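Autophagy-related protein 9 (Schizosaccharomyces pombe, PDB 7D0I) scrambles phospholipids between the two leaflets of autophagic membranes as a homotrimer, supplying membrane for the growing autophagosome. Local coordinates at residues R404-A418 with L621-D634. The protein carries 1 engineered substitution. Residues are numbered along the deposited sequence; the frame is centred on the assembly and turned at random.
Sequences RKRLSEELRRRFIVA and LFFTFPSCSQDIVD
Ser408 lies against Gln630 where helix 404-410 crosses helix 629-634 at 125°, with the axes 8.5 Å apart and the two helices running in roughly opposite senses. Phe415 lies against Leu621, where helix 412-418 meets the end of helix 603-624. Gln630 bridges to the first helix with both ends of its amide. Its NE2 gives a nearly straight hydrogen bond to Arg404 O, 2.9 Å away and close to the amide plane. Its OE1 accepts from Ser408 OG at 2.6 Å, with the hydroxyl well above the carbonyl plane. The chain reaches both because it bends at chi2 (69°). The same NE2 also bonds to Asp634 OD1, which helps fix the rotation of the amide. With an alanine at Gln630, Ser408 OG and Arg404 O would probably lose these mates, and Asp634 OD1 its bond from NE2. Asp634 OD2 sits over one face of the Arg404 guanidinium, 3.1 Å from NH2. This salt bridge rests on charge alone, since no N-H points at the oxygen; Arg637, outside both segments, is the stronger partner of Asp634. Further along, the extended Arg412 side chain passes beside Ser629. Its NE donates to Ser629 OG at 2.7 Å along a bent path. The hydroxyl in turn donates to Pro626 O. Val633 CG2 packs on Ser408 CA, and Leu411 CD2 on Ile632 and Val633. Phe625 CB lies over one face of the Phe415 ring, 3.8 Å from the centroid, as a CH-pi contact. Ile632 CD1 meets the ring edge. Leu621 CD2 approaches Phe415 CD1, and Ile416 CD1 touches the edge of the Phe622 ring. This is oblique helix packing, polar bonds beside an apolar strip. It joins helices, probably cytoplasmic, that lead into intramembrane segment 422-446 to the bend after helix 603-624, probably intramembrane.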
ATOM      1  N   ARG A 404     -16.976 -49.098 -21.029  1.00 37.08           N
ATOM      2  CA  ARG A 404     -16.435 -48.107 -21.948  1.00 37.08           C
ATOM      3  C   ARG A 404     -16.543 -48.520 -23.405  1.00 37.08           C
ATOM      4  O   ARG A 404     -16.322 -47.683 -24.279  1.00 37.08           O
ATOM      5  CB  ARG A 404     -14.971 -47.826 -21.621  1.00 37.08           C
ATOM      6  CG  ARG A 404     -14.071 -49.031 -21.777  1.00 37.08           C
ATOM      7  CD  ARG A 404     -12.613 -48.631 -21.777  1.00 37.08           C
ATOM      8  NE  ARG A 404     -12.217 -48.049 -23.051  1.00 37.08           N
ATOM      9  CZ  ARG A 404     -11.079 -47.398 -23.250  1.00 37.08           C
ATOM     10  NH1 ARG A 404     -10.797 -46.898 -24.443  1.00 37.08           N
ATOM     11  NH2 ARG A 404     -10.223 -47.238 -22.252  1.00 37.08           N
ATOM     12  N   LYS A 405     -16.855 -49.780 -23.690  1.00 39.75           N
ATOM     13  CA  LYS A 405     -17.012 -50.223 -25.066  1.00 39.75           C
ATOM     14  C   LYS A 405     -18.459 -50.235 -25.522  1.00 39.75           C
ATOM     15  O   LYS A 405     -18.713 -50.146 -26.725  1.00 39.75           O
ATOM     16  CB  LYS A 405     -16.420 -51.627 -25.245  1.00 39.75           C
ATOM     17  CG  LYS A 405     -14.956 -51.740 -24.862  1.00 39.75           C
ATOM     18  CD  LYS A 405     -14.074 -50.909 -25.773  1.00 39.75           C
ATOM     19  CE  LYS A 405     -14.116 -51.425 -27.199  1.00 39.75           C
ATOM     20  NZ  LYS A 405     -13.603 -52.819 -27.298  1.00 39.75           N
ATOM     21  N   ARG A 406     -19.408 -50.350 -24.595  1.00 39.88           N
ATOM     22  CA  ARG A 406     -20.815 -50.292 -24.963  1.00 39.88           C
ATOM     23  C   ARG A 406     -21.267 -48.853 -25.160  1.00 39.88           C
ATOM     24  O   ARG A 406     -21.961 -48.543 -26.131  1.00 39.88           O
ATOM     25  CB  ARG A 406     -21.662 -50.975 -23.893  1.00 39.88           C
ATOM     26  CG  ARG A 406     -23.149 -50.877 -24.132  1.00 39.88           C
ATOM     27  CD  ARG A 406     -23.921 -51.606 -23.049  1.00 39.88           C
ATOM     28  NE  ARG A 406     -23.555 -51.143 -21.717  1.00 39.88           N
ATOM     29  CZ  ARG A 406     -24.232 -50.228 -21.031  1.00 39.88           C
ATOM     30  NH1 ARG A 406     -23.825 -49.869 -19.824  1.00 39.88           N
ATOM     31  NH2 ARG A 406     -25.320 -49.680 -21.552  1.00 39.88           N
ATOM     32  N   LEU A 407     -20.879 -47.965 -24.246  1.00 33.00           N
ATOM     33  CA  LEU A 407     -21.265 -46.566 -24.362  1.00 33.00           C
ATOM     34  C   LEU A 407     -20.595 -45.906 -25.557  1.00 33.00           C
ATOM     35  O   LEU A 407     -21.227 -45.129 -26.280  1.00 33.00           O
ATOM     36  CB  LEU A 407     -20.916 -45.825 -23.079  1.00 33.00           C
ATOM     37  CG  LEU A 407     -21.537 -46.399 -21.816  1.00 33.00           C
ATOM     38  CD1 LEU A 407     -21.021 -45.647 -20.631  1.00 33.00           C
ATOM     39  CD2 LEU A 407     -23.035 -46.304 -21.886  1.00 33.00           C
ATOM     40  N   SER A 408     -19.331 -46.203 -25.789  1.00 34.49           N
ATOM     41  CA  SER A 408     -18.606 -45.637 -26.917  1.00 34.49           C
ATOM     42  C   SER A 408     -19.041 -46.180 -28.227  1.00 34.49           C
ATOM     43  O   SER A 408     -18.428 -45.855 -29.241  1.00 34.49           O
ATOM     44  CB  SER A 408     -17.111 -45.870 -26.742  1.00 34.49           C
ATOM     45  OG  SER A 408     -16.486 -46.068 -27.993  1.00 34.49           O
ATOM     46  N   GLU A 409     -20.067 -47.021 -28.257  1.00 40.76           N
ATOM     47  CA  GLU A 409     -20.681 -47.449 -29.501  1.00 40.76           C
ATOM     48  C   GLU A 409     -22.160 -47.127 -29.572  1.00 40.76           C
ATOM     49  O   GLU A 409     -22.716 -47.105 -30.674  1.00 40.76           O
ATOM     50  CB  GLU A 409     -20.486 -48.958 -29.710  1.00 40.76           C
ATOM     51  CG  GLU A 409     -20.610 -49.399 -31.156  1.00 40.76           C
ATOM     52  CD  GLU A 409     -20.225 -50.851 -31.358  1.00 40.76           C
ATOM     53  OE1 GLU A 409     -19.896 -51.524 -30.359  1.00 40.76           O
ATOM     54  OE2 GLU A 409     -20.249 -51.318 -32.517  1.00 40.76           O
ATOM     55  N   GLU A 410     -22.816 -46.885 -28.442  1.00 39.29           N
ATOM     56  CA  GLU A 410     -24.136 -46.279 -28.449  1.00 39.29           C
ATOM     57  C   GLU A 410     -24.067 -44.774 -28.638  1.00 39.29           C
ATOM     58  O   GLU A 410     -25.116 -44.137 -28.748  1.00 39.29           O
ATOM     59  CB  GLU A 410     -24.879 -46.597 -27.152  1.00 39.29           C
ATOM     60  CG  GLU A 410     -25.119 -48.076 -26.924  1.00 39.29           C
ATOM     61  CD  GLU A 410     -25.912 -48.350 -25.665  1.00 39.29           C
ATOM     62  OE1 GLU A 410     -26.198 -47.395 -24.915  1.00 39.29           O
ATOM     63  OE2 GLU A 410     -26.254 -49.527 -25.428  1.00 39.29           O
ATOM     64  N   LEU A 411     -22.868 -44.200 -28.665  1.00 32.82           N
ATOM     65  CA  LEU A 411     -22.701 -42.780 -28.925  1.00 32.82           C
ATOM     66  C   LEU A 411     -22.470 -42.488 -30.396  1.00 32.82           C
ATOM     67  O   LEU A 411     -22.838 -41.409 -30.868  1.00 32.82           O
ATOM     68  CB  LEU A 411     -21.544 -42.222 -28.097  1.00 32.82           C
ATOM     69  CG  LEU A 411     -21.355 -40.707 -28.086  1.00 32.82           C
ATOM     70  CD1 LEU A 411     -22.651 -40.031 -27.751  1.00 32.82           C
ATOM     71  CD2 LEU A 411     -20.292 -40.313 -27.090  1.00 32.82           C
ATOM     72  N   ARG A 412     -21.875 -43.418 -31.142  1.00 34.86           N
ATOM     73  CA  ARG A 412     -21.792 -43.240 -32.585  1.00 34.86           C
ATOM     74  C   ARG A 412     -23.156 -43.408 -33.234  1.00 34.86           C
ATOM     75  O   ARG A 412     -23.476 -42.719 -34.208  1.00 34.86           O
ATOM     76  CB  ARG A 412     -20.789 -44.222 -33.181  1.00 34.86           C
ATOM     77  CG  ARG A 412     -19.447 -44.204 -32.492  1.00 34.86           C
ATOM     78  CD  ARG A 412     -18.396 -44.963 -33.278  1.00 34.86           C
ATOM     79  NE  ARG A 412     -17.134 -45.022 -32.549  1.00 34.86           N
ATOM     80  CZ  ARG A 412     -15.976 -45.400 -33.077  1.00 34.86           C
ATOM     81  NH1 ARG A 412     -15.910 -45.751 -34.354  1.00 34.86           N
ATOM     82  NH2 ARG A 412     -14.880 -45.420 -32.332  1.00 34.86           N
ATOM     83  N   ARG A 413     -23.981 -44.303 -32.700  1.00 39.71           N
ATOM     84  CA  ARG A 413     -25.334 -44.461 -33.205  1.00 39.71           C
ATOM     85  C   ARG A 413     -26.245 -43.305 -32.821  1.00 39.71           C
ATOM     86  O   ARG A 413     -27.434 -43.345 -33.148  1.00 39.71           O
ATOM     87  CB  ARG A 413     -25.928 -45.780 -32.712  1.00 39.71           C
ATOM     88  CG  ARG A 413     -25.063 -46.988 -33.018  1.00 39.71           C
ATOM     89  CD  ARG A 413     -25.815 -48.299 -32.816  1.00 39.71           C
ATOM     90  NE  ARG A 413     -26.441 -48.398 -31.500  1.00 39.71           N
ATOM     91  CZ  ARG A 413     -27.748 -48.281 -31.284  1.00 39.71           C
ATOM     92  NH1 ARG A 413     -28.571 -48.061 -32.299  1.00 39.71           N
ATOM     93  NH2 ARG A 413     -28.232 -48.388 -30.055  1.00 39.71           N
ATOM     94  N   ARG A 414     -25.727 -42.297 -32.120  1.00 31.90           N
ATOM     95  CA  ARG A 414     -26.407 -41.024 -31.935  1.00 31.90           C
ATOM     96  C   ARG A 414     -25.871 -39.949 -32.863  1.00 31.90           C
ATOM     97  O   ARG A 414     -26.646 -39.166 -33.415  1.00 31.90           O
ATOM     98  CB  ARG A 414     -26.268 -40.545 -30.492  1.00 31.90           C
ATOM     99  CG  ARG A 414     -26.842 -41.488 -29.477  1.00 31.90           C
ATOM    100  CD  ARG A 414     -26.657 -40.949 -28.084  1.00 31.90           C
ATOM    101  NE  ARG A 414     -27.423 -39.733 -27.861  1.00 31.90           N
ATOM    102  CZ  ARG A 414     -28.681 -39.718 -27.445  1.00 31.90           C
ATOM    103  NH1 ARG A 414     -29.312 -38.571 -27.265  1.00 31.90           N
ATOM    104  NH2 ARG A 414     -29.312 -40.856 -27.212  1.00 31.90           N
ATOM    105  N   PHE A 415     -24.549 -39.896 -33.032  1.00 30.02           N
ATOM    106  CA  PHE A 415     -23.964 -38.989 -34.007  1.00 30.02           C
ATOM    107  C   PHE A 415     -24.510 -39.258 -35.399  1.00 30.02           C
ATOM    108  O   PHE A 415     -24.763 -38.322 -36.164  1.00 30.02           O
ATOM    109  CB  PHE A 415     -22.444 -39.119 -33.999  1.00 30.02           C
ATOM    110  CG  PHE A 415     -21.785 -38.504 -32.802  1.00 30.02           C
ATOM    111  CD1 PHE A 415     -22.348 -37.418 -32.165  1.00 30.02           C
ATOM    112  CD2 PHE A 415     -20.598 -39.008 -32.317  1.00 30.02           C
ATOM    113  CE1 PHE A 415     -21.736 -36.852 -31.073  1.00 30.02           C
ATOM    114  CE2 PHE A 415     -19.989 -38.445 -31.225  1.00 30.02           C
ATOM    115  CZ  PHE A 415     -20.556 -37.370 -30.603  1.00 30.02           C
ATOM    116  N   ILE A 416     -24.729 -40.527 -35.739  1.00 36.49           N
ATOM    117  CA  ILE A 416     -25.222 -40.853 -37.073  1.00 36.49           C
ATOM    118  C   ILE A 416     -26.662 -40.384 -37.250  1.00 36.49           C
ATOM    119  O   ILE A 416     -27.021 -39.818 -38.290  1.00 36.49           O
ATOM    120  CB  ILE A 416     -25.076 -42.358 -37.338  1.00 36.49           C
ATOM    121  CG1 ILE A 416     -23.597 -42.738 -37.400  1.00 36.49           C
ATOM    122  CG2 ILE A 416     -25.777 -42.740 -38.619  1.00 36.49           C
ATOM    123  CD1 ILE A 416     -22.811 -41.953 -38.408  1.00 36.49           C
ATOM    124  N   VAL A 417     -27.507 -40.605 -36.243  1.00 38.85           N
ATOM    125  CA  VAL A 417     -28.898 -40.171 -36.338  1.00 38.85           C
ATOM    126  C   VAL A 417     -28.981 -38.652 -36.415  1.00 38.85           C
ATOM    127  O   VAL A 417     -29.785 -38.095 -37.174  1.00 38.85           O
ATOM    128  CB  VAL A 417     -29.709 -40.720 -35.153  1.00 38.85           C
ATOM    129  CG1 VAL A 417     -31.128 -40.201 -35.203  1.00 38.85           C
ATOM    130  CG2 VAL A 417     -29.696 -42.229 -35.168  1.00 38.85           C
ATOM    131  N   ALA A 418     -28.160 -37.956 -35.628  1.00 38.52           N
ATOM    132  CA  ALA A 418     -28.172 -36.501 -35.682  1.00 38.52           C
ATOM    133  C   ALA A 418     -27.663 -35.997 -37.022  1.00 38.52           C
ATOM    134  O   ALA A 418     -28.168 -34.999 -37.543  1.00 38.52           O
ATOM    135  CB  ALA A 418     -27.338 -35.919 -34.548  1.00 38.52           C
ATOM    136  N   LEU A 621     -20.699 -34.477 -37.921  1.00 32.22           N
ATOM    137  CA  LEU A 621     -21.471 -35.535 -37.283  1.00 32.22           C
ATOM    138  C   LEU A 621     -21.348 -36.872 -37.991  1.00 32.22           C
ATOM    139  O   LEU A 621     -21.739 -37.890 -37.416  1.00 32.22           O
ATOM    140  CB  LEU A 621     -22.942 -35.133 -37.208  1.00 32.22           C
ATOM    141  CG  LEU A 621     -23.250 -33.958 -36.288  1.00 32.22           C
ATOM    142  CD1 LEU A 621     -24.585 -33.362 -36.640  1.00 32.22           C
ATOM    143  CD2 LEU A 621     -23.248 -34.416 -34.854  1.00 32.22           C
ATOM    144  N   PHE A 622     -20.834 -36.901 -39.217  1.00 34.92           N
ATOM    145  CA  PHE A 622     -20.649 -38.159 -39.923  1.00 34.92           C
ATOM    146  C   PHE A 622     -19.213 -38.651 -39.927  1.00 34.92           C
ATOM    147  O   PHE A 622     -18.994 -39.866 -39.935  1.00 34.92           O
ATOM    148  CB  PHE A 622     -21.117 -38.032 -41.373  1.00 34.92           C
ATOM    149  CG  PHE A 622     -22.599 -38.124 -41.543  1.00 34.92           C
ATOM    150  CD1 PHE A 622     -23.340 -39.017 -40.802  1.00 34.92           C
ATOM    151  CD2 PHE A 622     -23.251 -37.315 -42.452  1.00 34.92           C
ATOM    152  CE1 PHE A 622     -24.703 -39.100 -40.961  1.00 34.92           C
ATOM    153  CE2 PHE A 622     -24.613 -37.396 -42.613  1.00 34.92           C
ATOM    154  CZ  PHE A 622     -25.339 -38.290 -41.867  1.00 34.92           C
ATOM    155  N   PHE A 623     -18.229 -37.763 -39.921  1.00 34.55           N
ATOM    156  CA  PHE A 623     -16.865 -38.211 -40.169  1.00 34.55           C
ATOM    157  C   PHE A 623     -15.893 -37.917 -39.041  1.00 34.55           C
ATOM    158  O   PHE A 623     -15.045 -38.758 -38.744  1.00 34.55           O
ATOM    159  CB  PHE A 623     -16.351 -37.589 -41.470  1.00 34.55           C
ATOM    160  CG  PHE A 623     -17.231 -37.872 -42.651  1.00 34.55           C
ATOM    161  CD1 PHE A 623     -18.028 -36.880 -43.190  1.00 34.55           C
ATOM    162  CD2 PHE A 623     -17.280 -39.137 -43.207  1.00 34.55           C
ATOM    163  CE1 PHE A 623     -18.842 -37.141 -44.269  1.00 34.55           C
ATOM    164  CE2 PHE A 623     -18.092 -39.402 -44.284  1.00 34.55           C
ATOM    165  CZ  PHE A 623     -18.875 -38.404 -44.814  1.00 34.55           C
ATOM    166  N   THR A 624     -15.977 -36.755 -38.400  1.00 31.82           N
ATOM    167  CA  THR A 624     -15.022 -36.439 -37.346  1.00 31.82           C
ATOM    168  C   THR A 624     -15.528 -36.769 -35.953  1.00 31.82           C
ATOM    169  O   THR A 624     -14.723 -37.099 -35.078  1.00 31.82           O
ATOM    170  CB  THR A 624     -14.639 -34.962 -37.384  1.00 31.82           C
ATOM    171  OG1 THR A 624     -15.732 -34.178 -36.900  1.00 31.82           O
ATOM    172  CG2 THR A 624     -14.312 -34.539 -38.796  1.00 31.82           C
ATOM    173  N   PHE A 625     -16.840 -36.687 -35.720  1.00 28.44           N
ATOM    174  CA  PHE A 625     -17.348 -36.930 -34.370  1.00 28.44           C
ATOM    175  C   PHE A 625     -17.337 -38.405 -34.001  1.00 28.44           C
ATOM    176  O   PHE A 625     -16.908 -38.730 -32.882  1.00 28.44           O
ATOM    177  CB  PHE A 625     -18.746 -36.323 -34.211  1.00 28.44           C
ATOM    178  CG  PHE A 625     -18.737 -34.853 -33.925  1.00 28.44           C
ATOM    179  CD1 PHE A 625     -17.555 -34.163 -33.799  1.00 28.44           C
ATOM    180  CD2 PHE A 625     -19.920 -34.166 -33.776  1.00 28.44           C
ATOM    181  CE1 PHE A 625     -17.555 -32.821 -33.539  1.00 28.44           C
ATOM    182  CE2 PHE A 625     -19.921 -32.821 -33.514  1.00 28.44           C
ATOM    183  CZ  PHE A 625     -18.740 -32.148 -33.399  1.00 28.44           C
ATOM    184  N   PRO A 626     -17.802 -39.337 -34.844  1.00 30.54           N
ATOM    185  CA  PRO A 626     -17.754 -40.748 -34.427  1.00 30.54           C
ATOM    186  C   PRO A 626     -16.356 -41.229 -34.096  1.00 30.54           C
ATOM    187  O   PRO A 626     -16.171 -41.932 -33.096  1.00 30.54           O
ATOM    188  CB  PRO A 626     -18.340 -41.480 -35.638  1.00 30.54           C
ATOM    189  CG  PRO A 626     -19.232 -40.496 -36.254  1.00 30.54           C
ATOM    190  CD  PRO A 626     -18.520 -39.190 -36.118  1.00 30.54           C
ATOM    191  N   SER A 627     -15.361 -40.855 -34.896  1.00 32.22           N
ATOM    192  CA  SER A 627     -13.988 -41.248 -34.611  1.00 32.22           C
ATOM    193  C   SER A 627     -13.512 -40.739 -33.260  1.00 32.22           C
ATOM    194  O   SER A 627     -12.559 -41.291 -32.704  1.00 32.22           O
ATOM    195  CB  SER A 627     -13.059 -40.730 -35.702  1.00 32.22           C
ATOM    196  OG  SER A 627     -12.939 -39.322 -35.635  1.00 32.22           O
ATOM    197  N   CYS A 628     -14.145 -39.698 -32.724  1.00 31.29           N
ATOM    198  CA  CYS A 628     -13.792 -39.149 -31.425  1.00 31.29           C
ATOM    199  C   CYS A 628     -14.773 -39.556 -30.333  1.00 31.29           C
ATOM    200  O   CYS A 628     -14.782 -38.950 -29.262  1.00 31.29           O
ATOM    201  CB  CYS A 628     -13.700 -37.625 -31.505  1.00 31.29           C
ATOM    202  SG  CYS A 628     -12.380 -37.002 -32.548  1.00 31.29           S
ATOM    203  N   SER A 629     -15.601 -40.570 -30.582  1.00 29.82           N
ATOM    204  CA  SER A 629     -16.603 -40.948 -29.595  1.00 29.82           C
ATOM    205  C   SER A 629     -15.955 -41.591 -28.380  1.00 29.82           C
ATOM    206  O   SER A 629     -16.231 -41.200 -27.241  1.00 29.82           O
ATOM    207  CB  SER A 629     -17.626 -41.891 -30.218  1.00 29.82           C
ATOM    208  OG  SER A 629     -16.998 -43.073 -30.660  1.00 29.82           O
ATOM    209  N   GLN A 630     -15.080 -42.573 -28.605  1.00 30.77           N
ATOM    210  CA  GLN A 630     -14.422 -43.271 -27.507  1.00 30.77           C
ATOM    211  C   GLN A 630     -13.824 -42.289 -26.509  1.00 30.77           C
ATOM    212  O   GLN A 630     -14.169 -42.300 -25.325  1.00 30.77           O
ATOM    213  CB  GLN A 630     -13.344 -44.204 -28.053  1.00 30.77           C
ATOM    214  CG  GLN A 630     -12.739 -45.116 -27.008  1.00 30.77           C
ATOM    215  CD  GLN A 630     -13.717 -46.158 -26.520  1.00 30.77           C
ATOM    216  OE1 GLN A 630     -14.196 -46.987 -27.291  1.00 30.77           O
ATOM    217  NE2 GLN A 630     -14.027 -46.118 -25.234  1.00 30.77           N
ATOM    218  N   ASP A 631     -12.937 -41.412 -26.990  1.00 30.89           N
ATOM    219  CA  ASP A 631     -12.320 -40.404 -26.133  1.00 30.89           C
ATOM    220  C   ASP A 631     -13.355 -39.701 -25.273  1.00 30.89           C
ATOM    221  O   ASP A 631     -13.175 -39.563 -24.058  1.00 30.89           O
ATOM    222  CB  ASP A 631     -11.568 -39.381 -26.979  1.00 30.89           C
ATOM    223  CG  ASP A 631     -10.246 -39.902 -27.480  1.00 30.89           C
ATOM    224  OD1 ASP A 631      -9.717 -40.856 -26.874  1.00 30.89           O
ATOM    225  OD2 ASP A 631      -9.731 -39.351 -28.473  1.00 30.89           O
ATOM    226  N   ILE A 632     -14.458 -39.273 -25.885  1.00 25.24           N
ATOM    227  CA  ILE A 632     -15.479 -38.538 -25.148  1.00 25.24           C
ATOM    228  C   ILE A 632     -15.926 -39.334 -23.934  1.00 25.24           C
ATOM    229  O   ILE A 632     -15.919 -38.831 -22.807  1.00 25.24           O
ATOM    230  CB  ILE A 632     -16.660 -38.193 -26.066  1.00 25.24           C
ATOM    231  CG1 ILE A 632     -16.242 -37.128 -27.068  1.00 25.24           C
ATOM    232  CG2 ILE A 632     -17.830 -37.714 -25.253  1.00 25.24           C
ATOM    233  CD1 ILE A 632     -17.188 -36.981 -28.207  1.00 25.24           C
ATOM    234  N   VAL A 633     -16.270 -40.606 -24.142  1.00 25.60           N
ATOM    235  CA  VAL A 633     -16.667 -41.451 -23.020  1.00 25.60           C
ATOM    236  C   VAL A 633     -15.576 -41.461 -21.958  1.00 25.60           C
ATOM    237  O   VAL A 633     -15.836 -41.207 -20.774  1.00 25.60           O
ATOM    238  CB  VAL A 633     -16.989 -42.872 -23.506  1.00 25.60           C
ATOM    239  CG1 VAL A 633     -17.261 -43.766 -22.330  1.00 25.60           C
ATOM    240  CG2 VAL A 633     -18.179 -42.839 -24.421  1.00 25.60           C
ATOM    241  N   ASP A 634     -14.334 -41.699 -22.374  1.00 27.62           N
ATOM    242  CA  ASP A 634     -13.240 -41.722 -21.414  1.00 27.62           C
ATOM    243  C   ASP A 634     -13.112 -40.387 -20.706  1.00 27.62           C
ATOM    244  O   ASP A 634     -12.840 -40.342 -19.502  1.00 27.62           O
ATOM    245  CB  ASP A 634     -11.936 -42.094 -22.107  1.00 27.62           C
ATOM    246  CG  ASP A 634     -11.927 -43.523 -22.586  1.00 27.62           C
ATOM    247  OD1 ASP A 634     -12.488 -43.797 -23.663  1.00 27.62           O
ATOM    248  OD2 ASP A 634     -11.372 -44.383 -21.877  1.00 27.62           O
TER